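Long-range contact in viral CASP8 and FADD-like apoptosis regulator (Molluscum contagiosum virus subtype 1, PDB 2BBR), which blocks death-receptor-induced apoptosis by interfering with caspase-8 recruitment and activation at the death-inducing signaling complex, and suppresses host NF-kappa-B activation: residues A[2-14]-A[46-60]. Sequence-based numbering, arbitrary orientation.
Sequences SDSKEVPSLPFLR and LCSLSQQRKLTLAAL
Leu13 dips from helix 10-14 into the core of the first death effector domain, a helical bundle of the death fold, where it meets Leu46, Leu55 and Leu60; this is a compact example of a contact that is packed with leucines at one end and held by charge at the other. At the buried end, CB of Leu13 rests on CD1 of Leu46 (4.1 Å). Its CD2 lies against CG of Leu60 (4.1 Å), the two side chains crossing at about a right angle, while Leu55 and Leu13 reach toward each other tip to tip, modelled too close for their exact spacing to be trusted. Phe77 of helix 70-77 packs on Leu57 and Leu60 beyond. Leu10, one helical turn before Leu13, turns its CD1 onto OG of Ser50 at 3.3 Å. That hydroxyl donates to Leu46 O, which Ser50 N approaches from the opposite face of the carbonyl plane.

Between the two ends the backbones themselves meet: Leu57 N, in the first turn of helix 57-60, donates to Glu6 O (2.9 Å) from 37° outside the carbonyl plane, and CA of Thr56 makes a CH···O contact with the same oxygen. A water donates to both Pro8 O and Leu55 O, bridging them.

The N-terminal end is looser and more open to solvent, and there Arg53, the positive-phi residue of the Schellman motif that ends helix 46-51, reaches across to residues 2-7. Its chi1 of -160° sets CG anti to the backbone N, and extended torsions from there to NE carry the guanidinium between Val7 CG2, centred over one face, and Ser2, whose OG is offset toward the rim of the other. Glu6 completes the clasp at the edge: Arg53 NH1 donates almost straight (174°) to Glu6 OE2 at 2.7 Å, a salt bridge that lies in the guanidinium plane but meets the carboxylate from above its own.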
loop_
_atom_site.group_PDB
_atom_site.type_symbol
_atom_site.label_atom_id
_atom_site.label_comp_id
_atom_site.label_asym_id
_atom_site.label_seq_id
_atom_site.Cartn_x
_atom_site.Cartn_y
_atom_site.Cartn_z
ATOM N N SER A 2 -15.788 -22.637 6.933
ATOM C CA SER A 2 -15.536 -21.571 5.922
ATOM C C SER A 2 -15.458 -22.160 4.517
ATOM O O SER A 2 -15.201 -23.352 4.348
ATOM C CB SER A 2 -14.230 -20.837 6.243
ATOM O OG SER A 2 -14.306 -20.178 7.494
ATOM N N ASP A 3 -15.684 -21.316 3.514
ATOM C CA ASP A 3 -15.643 -21.741 2.118
ATOM C C ASP A 3 -14.218 -21.690 1.578
ATOM O O ASP A 3 -13.669 -20.613 1.347
ATOM C CB ASP A 3 -16.556 -20.846 1.273
ATOM C CG ASP A 3 -16.465 -21.154 -0.209
ATOM O OD1 ASP A 3 -16.574 -22.341 -0.581
ATOM O OD2 ASP A 3 -16.289 -20.205 -1.005
ATOM N N SER A 4 -13.626 -22.862 1.371
ATOM C CA SER A 4 -12.257 -22.956 0.871
ATOM C C SER A 4 -12.099 -22.347 -0.521
ATOM O O SER A 4 -10.993 -21.985 -0.923
ATOM C CB SER A 4 -11.807 -24.419 0.837
ATOM O OG SER A 4 -12.567 -25.167 -0.096
ATOM N N LYS A 5 -13.205 -22.235 -1.249
ATOM C CA LYS A 5 -13.180 -21.676 -2.597
ATOM C C LYS A 5 -12.614 -20.259 -2.637
ATOM O O LYS A 5 -11.992 -19.861 -3.623
ATOM C CB LYS A 5 -14.588 -21.669 -3.197
ATOM C CG LYS A 5 -14.660 -21.024 -4.574
ATOM C CD LYS A 5 -16.087 -20.932 -5.086
ATOM C CE LYS A 5 -16.140 -20.230 -6.435
ATOM N NZ LYS A 5 -17.533 -20.104 -6.947
ATOM N N GLU A 6 -12.830 -19.500 -1.567
ATOM C CA GLU A 6 -12.349 -18.125 -1.501
ATOM C C GLU A 6 -10.897 -18.038 -1.045
ATOM O O GLU A 6 -10.364 -16.943 -0.864
ATOM C CB GLU A 6 -13.229 -17.305 -0.556
ATOM C CG GLU A 6 -13.156 -17.744 0.898
ATOM C CD GLU A 6 -14.089 -16.953 1.795
ATOM O OE1 GLU A 6 -15.313 -16.989 1.558
ATOM O OE2 GLU A 6 -13.596 -16.297 2.737
ATOM N N VAL A 7 -10.258 -19.188 -0.866
ATOM C CA VAL A 7 -8.870 -19.222 -0.421
ATOM C C VAL A 7 -7.959 -19.982 -1.382
ATOM O O VAL A 7 -7.959 -21.213 -1.413
ATOM C CB VAL A 7 -8.754 -19.873 0.976
ATOM C CG1 VAL A 7 -7.307 -19.866 1.438
ATOM C CG2 VAL A 7 -9.634 -19.134 1.967
ATOM N N PRO A 8 -7.177 -19.252 -2.193
ATOM C CA PRO A 8 -6.263 -19.893 -3.146
ATOM C C PRO A 8 -5.143 -20.597 -2.379
ATOM O O PRO A 8 -4.689 -20.099 -1.352
ATOM C CB PRO A 8 -5.745 -18.717 -3.972
ATOM C CG PRO A 8 -6.883 -17.735 -3.917
ATOM C CD PRO A 8 -7.279 -17.807 -2.464
ATOM N N SER A 9 -4.698 -21.747 -2.873
ATOM C CA SER A 9 -3.637 -22.488 -2.197
ATOM C C SER A 9 -2.328 -21.711 -2.225
ATOM O O SER A 9 -2.056 -20.973 -3.175
ATOM C CB SER A 9 -3.422 -23.849 -2.862
ATOM O OG SER A 9 -2.711 -23.710 -4.080
ATOM N N LEU A 10 -1.516 -21.880 -1.185
ATOM C CA LEU A 10 -0.232 -21.193 -1.105
ATOM C C LEU A 10 0.687 -21.526 -2.277
ATOM O O LEU A 10 1.298 -20.632 -2.860
ATOM C CB LEU A 10 0.478 -21.518 0.214
ATOM C CG LEU A 10 0.023 -20.742 1.453
ATOM C CD1 LEU A 10 -1.435 -21.045 1.755
ATOM C CD2 LEU A 10 0.902 -21.116 2.635
ATOM N N PRO A 11 0.808 -22.818 -2.637
ATOM C CA PRO A 11 1.679 -23.178 -3.760
ATOM C C PRO A 11 1.356 -22.341 -4.995
ATOM O O PRO A 11 2.251 -21.850 -5.685
ATOM C CB PRO A 11 1.374 -24.658 -3.965
ATOM C CG PRO A 11 1.098 -25.125 -2.569
ATOM C CD PRO A 11 0.211 -24.022 -2.031
ATOM N N PHE A 12 0.065 -22.185 -5.260
ATOM C CA PHE A 12 -0.414 -21.400 -6.390
ATOM C C PHE A 12 0.098 -19.965 -6.247
ATOM O O PHE A 12 0.438 -19.308 -7.233
ATOM C CB PHE A 12 -1.945 -21.424 -6.399
ATOM C CG PHE A 12 -2.571 -20.481 -7.384
ATOM C CD1 PHE A 12 -2.506 -20.728 -8.751
ATOM C CD2 PHE A 12 -3.251 -19.351 -6.937
ATOM C CE1 PHE A 12 -3.111 -19.863 -9.659
ATOM C CE2 PHE A 12 -3.859 -18.480 -7.837
ATOM C CZ PHE A 12 -3.788 -18.738 -9.200
ATOM N N LEU A 13 0.169 -19.501 -5.004
ATOM C CA LEU A 13 0.622 -18.150 -4.690
ATOM C C LEU A 13 2.134 -17.969 -4.824
ATOM O O LEU A 13 2.591 -17.008 -5.445
ATOM C CB LEU A 13 0.182 -17.783 -3.274
ATOM C CG LEU A 13 -1.296 -18.064 -2.997
ATOM C CD1 LEU A 13 -1.616 -17.731 -1.560
ATOM C CD2 LEU A 13 -2.169 -17.256 -3.944
ATOM N N ARG A 14 2.910 -18.876 -4.236
ATOM C CA ARG A 14 4.365 -18.777 -4.325
ATOM C C ARG A 14 4.800 -18.754 -5.784
ATOM O O ARG A 14 5.777 -18.097 -6.146
ATOM C CB ARG A 14 5.043 -19.948 -3.604
ATOM C CG ARG A 14 5.169 -19.771 -2.097
ATOM C CD ARG A 14 3.837 -19.950 -1.390
ATOM N NE ARG A 14 3.393 -21.341 -1.410
ATOM C CZ ARG A 14 4.036 -22.342 -0.814
ATOM N NH1 ARG A 14 5.158 -22.111 -0.144
ATOM N NH2 ARG A 14 3.554 -23.576 -0.886
ATOM N N LEU A 46 2.610 -13.651 2.988
ATOM C CA LEU A 46 1.518 -14.487 2.500
ATOM C C LEU A 46 1.190 -15.600 3.487
ATOM O O LEU A 46 0.021 -15.902 3.725
ATOM C CB LEU A 46 1.871 -15.093 1.138
ATOM C CG LEU A 46 2.042 -14.106 -0.019
ATOM C CD1 LEU A 46 2.301 -14.876 -1.302
ATOM C CD2 LEU A 46 0.790 -13.252 -0.161
ATOM N N CYS A 47 2.220 -16.213 4.056
ATOM C CA CYS A 47 2.011 -17.282 5.024
ATOM C C CYS A 47 1.261 -16.728 6.228
ATOM O O CYS A 47 0.351 -17.366 6.753
ATOM C CB CYS A 47 3.351 -17.875 5.465
ATOM S SG CYS A 47 4.264 -18.724 4.146
ATOM N N SER A 48 1.644 -15.531 6.660
ATOM C CA SER A 48 0.992 -14.900 7.794
ATOM C C SER A 48 -0.478 -14.632 7.478
ATOM O O SER A 48 -1.352 -14.865 8.312
ATOM C CB SER A 48 1.691 -13.588 8.147
ATOM O OG SER A 48 1.088 -13.000 9.282
ATOM N N LEU A 49 -0.752 -14.141 6.272
ATOM C CA LEU A 49 -2.128 -13.870 5.879
ATOM C C LEU A 49 -2.918 -15.171 5.802
ATOM O O LEU A 49 -4.086 -15.214 6.172
ATOM C CB LEU A 49 -2.176 -13.147 4.530
ATOM C CG LEU A 49 -1.609 -11.726 4.494
ATOM C CD1 LEU A 49 -1.793 -11.153 3.097
ATOM C CD2 LEU A 49 -2.314 -10.848 5.519
ATOM N N SER A 50 -2.274 -16.232 5.327
ATOM C CA SER A 50 -2.930 -17.533 5.221
ATOM C C SER A 50 -3.344 -18.026 6.607
ATOM O O SER A 50 -4.444 -18.542 6.795
ATOM C CB SER A 50 -1.986 -18.548 4.573
ATOM O OG SER A 50 -1.609 -18.131 3.273
ATOM N N GLN A 51 -2.452 -17.852 7.577
ATOM C CA GLN A 51 -2.703 -18.266 8.956
ATOM C C GLN A 51 -3.936 -17.583 9.534
ATOM O O GLN A 51 -4.647 -18.150 10.364
ATOM C CB GLN A 51 -1.503 -17.918 9.832
ATOM C CG GLN A 51 -0.262 -18.741 9.571
ATOM C CD GLN A 51 0.975 -18.089 10.149
ATOM O OE1 GLN A 51 0.920 -17.460 11.204
ATOM N NE2 GLN A 51 2.101 -18.242 9.464
ATOM N N GLN A 52 -4.173 -16.355 9.089
ATOM C CA GLN A 52 -5.295 -15.555 9.563
ATOM C C GLN A 52 -6.510 -15.655 8.650
ATOM O O GLN A 52 -7.544 -15.049 8.921
ATOM C CB GLN A 52 -4.865 -14.090 9.668
ATOM C CG GLN A 52 -3.749 -13.837 10.668
ATOM C CD GLN A 52 -3.154 -12.450 10.533
ATOM O OE1 GLN A 52 -2.162 -12.253 9.829
ATOM N NE2 GLN A 52 -3.765 -11.478 11.198
ATOM N N ARG A 53 -6.375 -16.426 7.576
ATOM C CA ARG A 53 -7.431 -16.586 6.583
ATOM C C ARG A 53 -7.802 -15.222 6.006
ATOM O O ARG A 53 -8.975 -14.905 5.797
ATOM C CB ARG A 53 -8.665 -17.261 7.184
ATOM C CG ARG A 53 -9.564 -17.860 6.118
ATOM C CD ARG A 53 -10.683 -18.699 6.705
ATOM N NE ARG A 53 -11.402 -19.427 5.661
ATOM C CZ ARG A 53 -12.085 -18.850 4.676
ATOM N NH1 ARG A 53 -12.150 -17.530 4.592
ATOM N NH2 ARG A 53 -12.699 -19.597 3.769
ATOM N N LYS A 54 -6.782 -14.409 5.760
ATOM C CA LYS A 54 -6.982 -13.086 5.184
ATOM C C LYS A 54 -6.518 -13.109 3.735
ATOM O O LYS A 54 -6.741 -12.158 2.987
ATOM C CB LYS A 54 -6.185 -12.031 5.955
ATOM C CG LYS A 54 -6.689 -11.767 7.361
ATOM C CD LYS A 54 -5.835 -10.720 8.060
ATOM C CE LYS A 54 -6.326 -10.458 9.476
ATOM N NZ LYS A 54 -5.474 -9.458 10.175
ATOM N N LEU A 55 -5.875 -14.207 3.344
ATOM C CA LEU A 55 -5.360 -14.363 1.989
ATOM C C LEU A 55 -6.440 -14.957 1.094
ATOM O O LEU A 55 -6.365 -16.116 0.680
ATOM C CB LEU A 55 -4.121 -15.263 2.012
ATOM C CG LEU A 55 -3.180 -15.258 0.805
ATOM C CD1 LEU A 55 -2.751 -13.837 0.485
ATOM C CD2 LEU A 55 -1.969 -16.116 1.121
ATOM N N THR A 56 -7.446 -14.141 0.801
ATOM C CA THR A 56 -8.574 -14.545 -0.022
ATOM C C THR A 56 -8.374 -14.189 -1.489
ATOM O O THR A 56 -7.416 -13.510 -1.856
ATOM C CB THR A 56 -9.850 -13.844 0.444
ATOM O OG1 THR A 56 -9.680 -12.427 0.308
ATOM C CG2 THR A 56 -10.143 -14.180 1.899
ATOM N N LEU A 57 -9.291 -14.663 -2.324
ATOM C CA LEU A 57 -9.254 -14.369 -3.747
ATOM C C LEU A 57 -9.294 -12.850 -3.908
ATOM O O LEU A 57 -8.512 -12.270 -4.662
ATOM C CB LEU A 57 -10.463 -15.012 -4.436
ATOM C CG LEU A 57 -10.769 -14.719 -5.911
ATOM C CD1 LEU A 57 -11.358 -13.334 -6.071
ATOM C CD2 LEU A 57 -9.510 -14.868 -6.724
ATOM N N ALA A 58 -10.203 -12.212 -3.179
ATOM C CA ALA A 58 -10.346 -10.765 -3.233
ATOM C C ALA A 58 -9.052 -10.044 -2.869
ATOM O O ALA A 58 -8.659 -9.095 -3.540
ATOM C CB ALA A 58 -11.473 -10.317 -2.308
ATOM N N ALA A 59 -8.392 -10.486 -1.802
ATOM C CA ALA A 59 -7.148 -9.853 -1.381
ATOM C C ALA A 59 -6.084 -9.910 -2.473
ATOM O O ALA A 59 -5.441 -8.905 -2.775
ATOM C CB ALA A 59 -6.625 -10.512 -0.111
ATOM N N LEU A 60 -5.902 -11.088 -3.060
ATOM C CA LEU A 60 -4.910 -11.251 -4.116
ATOM C C LEU A 60 -5.256 -10.412 -5.338
ATOM O O LEU A 60 -4.380 -9.801 -5.948
ATOM C CB LEU A 60 -4.783 -12.727 -4.514
ATOM C CG LEU A 60 -3.981 -13.640 -3.581
ATOM C CD1 LEU A 60 -2.538 -13.165 -3.513
ATOM C CD2 LEU A 60 -4.605 -13.649 -2.200
HETATM O O HOH W 1 -4.491 -18.378 0.483
#